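Local coordinates for meta cleavage compound hydrolase (Janthinobacterium, PDB 1J1I), which catalyses the hydrolytic cleavage of a carbon-carbon bond in the meta-cleavage compound formed during carbazole degradation, as a serine hydrolase of the alpha/beta-hydrolase fold, at the interface of chains A and B. Residues are numbered along the deposited sequence; one frame, centred on the assembly and turned at random. Chains: chain A/B, meta cleavage compound hydrolase.

The interface of chains A and B. Residues chain A 231, 254-257, 270; chain B 249-253.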
loop_
_atom_site.group_PDB
_atom_site.type_symbol
_atom_site.label_atom_id
_atom_site.label_comp_id
_atom_site.label_asym_id
_atom_site.label_seq_id
_atom_site.Cartn_x
_atom_site.Cartn_y
_atom_site.Cartn_z
ATOM N N LYS A 231 -8.982 -5.147 -5.615
ATOM C CA LYS A 231 -8.621 -6.005 -6.733
ATOM C C LYS A 231 -9.840 -6.519 -7.484
ATOM O O LYS A 231 -9.772 -6.766 -8.689
ATOM C CB LYS A 231 -7.777 -7.189 -6.235
ATOM C CG LYS A 231 -6.403 -7.278 -6.883
ATOM C CD LYS A 231 -5.650 -8.547 -6.493
ATOM C CE LYS A 231 -4.733 -8.332 -5.293
ATOM N NZ LYS A 231 -3.956 -9.574 -4.963
ATOM N N TYR A 254 -1.888 1.323 -3.087
ATOM C CA TYR A 254 -2.276 0.343 -2.071
ATOM C C TYR A 254 -3.374 -0.522 -2.677
ATOM O O TYR A 254 -4.521 -0.086 -2.830
ATOM C CB TYR A 254 -2.789 1.016 -0.794
ATOM C CG TYR A 254 -3.010 0.042 0.350
ATOM C CD1 TYR A 254 -1.968 -0.762 0.810
ATOM C CD2 TYR A 254 -4.262 -0.091 0.957
ATOM C CE1 TYR A 254 -2.159 -1.677 1.839
ATOM C CE2 TYR A 254 -4.465 -1.004 1.992
ATOM C CZ TYR A 254 -3.406 -1.798 2.424
ATOM O OH TYR A 254 -3.590 -2.722 3.423
ATOM N N ILE A 255 -3.008 -1.754 -3.018
ATOM C CA ILE A 255 -3.925 -2.692 -3.648
ATOM C C ILE A 255 -4.409 -3.699 -2.616
ATOM O O ILE A 255 -3.605 -4.336 -1.929
ATOM C CB ILE A 255 -3.224 -3.419 -4.810
ATOM C CG1 ILE A 255 -2.431 -2.407 -5.655
ATOM C CG2 ILE A 255 -4.246 -4.133 -5.671
ATOM C CD1 ILE A 255 -3.274 -1.349 -6.346
ATOM N N ILE A 256 -5.730 -3.840 -2.524
ATOM C CA ILE A 256 -6.368 -4.721 -1.551
ATOM C C ILE A 256 -7.085 -5.913 -2.189
ATOM O O ILE A 256 -7.900 -5.750 -3.101
ATOM C CB ILE A 256 -7.399 -3.922 -0.717
ATOM C CG1 ILE A 256 -6.727 -2.702 -0.082
ATOM C CG2 ILE A 256 -8.025 -4.807 0.348
ATOM C CD1 ILE A 256 -7.715 -1.764 0.627
ATOM N N PRO A 257 -6.784 -7.134 -1.717
ATOM C CA PRO A 257 -7.426 -8.332 -2.267
ATOM C C PRO A 257 -8.814 -8.530 -1.653
ATOM O O PRO A 257 -9.103 -7.983 -0.589
ATOM C CB PRO A 257 -6.460 -9.444 -1.873
ATOM C CG PRO A 257 -6.007 -8.991 -0.492
ATOM C CD PRO A 257 -5.757 -7.492 -0.717
ATOM N N ASP A 270 -8.680 -1.866 7.725
ATOM C CA ASP A 270 -7.598 -1.945 6.757
ATOM C C ASP A 270 -7.431 -0.588 6.074
ATOM O O ASP A 270 -6.337 -0.033 6.032
ATOM C CB ASP A 270 -7.904 -3.035 5.720
ATOM C CG ASP A 270 -6.753 -3.262 4.747
ATOM O OD1 ASP A 270 -6.836 -4.199 3.926
ATOM O OD2 ASP A 270 -5.769 -2.502 4.801
ATOM N N ASP B 249 -3.236 -15.036 -4.379
ATOM C CA ASP B 249 -4.612 -14.719 -4.003
ATOM C C ASP B 249 -4.814 -13.814 -2.794
ATOM O O ASP B 249 -5.704 -12.963 -2.803
ATOM C CB ASP B 249 -5.421 -15.994 -3.784
ATOM C CG ASP B 249 -6.915 -15.724 -3.779
ATOM O OD1 ASP B 249 -7.457 -15.393 -4.852
ATOM O OD2 ASP B 249 -7.541 -15.824 -2.709
ATOM N N ASP B 250 -4.022 -13.997 -1.745
ATOM C CA ASP B 250 -4.194 -13.151 -0.571
ATOM C C ASP B 250 -3.104 -12.094 -0.474
ATOM O O ASP B 250 -2.539 -11.853 0.596
ATOM C CB ASP B 250 -4.220 -14.000 0.699
ATOM C CG ASP B 250 -5.001 -13.335 1.820
ATOM O OD1 ASP B 250 -6.006 -12.658 1.508
ATOM O OD2 ASP B 250 -4.627 -13.497 3.002
ATOM N N SER B 251 -2.821 -11.447 -1.596
ATOM C CA SER B 251 -1.784 -10.425 -1.612
ATOM C C SER B 251 -2.293 -8.992 -1.718
ATOM O O SER B 251 -3.225 -8.692 -2.467
ATOM C CB SER B 251 -0.791 -10.685 -2.751
ATOM O OG SER B 251 -1.405 -10.597 -4.028
ATOM N N TRP B 252 -1.660 -8.127 -0.933
ATOM C CA TRP B 252 -1.935 -6.696 -0.905
ATOM C C TRP B 252 -0.759 -6.103 -1.664
ATOM O O TRP B 252 0.297 -6.732 -1.759
ATOM C CB TRP B 252 -1.901 -6.172 0.528
ATOM C CG TRP B 252 -3.171 -6.313 1.306
ATOM C CD1 TRP B 252 -4.062 -5.318 1.602
ATOM C CD2 TRP B 252 -3.670 -7.499 1.939
ATOM N NE1 TRP B 252 -5.078 -5.807 2.385
ATOM C CE2 TRP B 252 -4.863 -7.144 2.612
ATOM C CE3 TRP B 252 -3.220 -8.829 2.014
ATOM C CZ2 TRP B 252 -5.621 -8.068 3.339
ATOM C CZ3 TRP B 252 -3.974 -9.752 2.741
ATOM C CH2 TRP B 252 -5.159 -9.363 3.397
ATOM N N GLY B 253 -0.930 -4.901 -2.204
ATOM C CA GLY B 253 0.157 -4.277 -2.927
ATOM C C GLY B 253 0.456 -2.897 -2.373
ATOM O O GLY B 253 -0.466 -2.176 -1.978
HETATM O O HOH W 1 -6.078 -11.424 -4.890
#
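Strand 251-256 of chain A meets its copy in chain B edge to edge, in an antiparallel, two-fold symmetric interface that carries beta-sheet pairing from one alpha/beta-hydrolase subunit into the other; whether this dimer forms in solution the structure alone does not show. A:Ile255 and B:Gly253 form the bridge, with backbone N-H to O bonds in both directions, from A:Ile255 N to B:Gly253 O (2.8 Å) and from B:Gly253 N to A:Ile255 O (2.7 Å). As a worked example of backbone pairing made specific by side chains, the patch turns on B:Trp252. Its CG lies anti to its own carbonyl carbon (chi1 -85°), and the indole reaches across to chain A with A:Pro257 standing on one face by its CG–CD edge, the two side chains crossing at about a right angle. There the ring carbon CD of A:Pro257 sits 3.3 Å from the centroid of the five-membered ring of B:Trp252, while CG covers the six-membered ring, both as CH-pi contacts. At the indole edge, NE1 of B:Trp252 gives a fairly straight hydrogen bond, 2.8 Å long, to carboxylate oxygen OD1 of A:Asp270, close to the ring plane and on the syn side of the acceptor. The carboxylate is itself positioned from within chain A: the phenol OH of A:Tyr254 bonds to the syn lone pair of OD2 of A:Asp270 at 2.6 Å, which should limit its rotation. A phenylalanine in place of B:Trp252 would probably leave OD1 of A:Asp270 without its cross-chain donor and A:Pro257 with less aromatic surface to pack on. Farther along, A:Lys231 bends at chi3 (-94°) and brings its terminal amine NZ to B:Ser251, where it donates hydrogen bonds to both the hydroxyl OG and the backbone O. The same NZ of A:Lys231 also contacts a water at 2.8 Å, and that water lies 2.6 Å from the backbone O of B:Asp249.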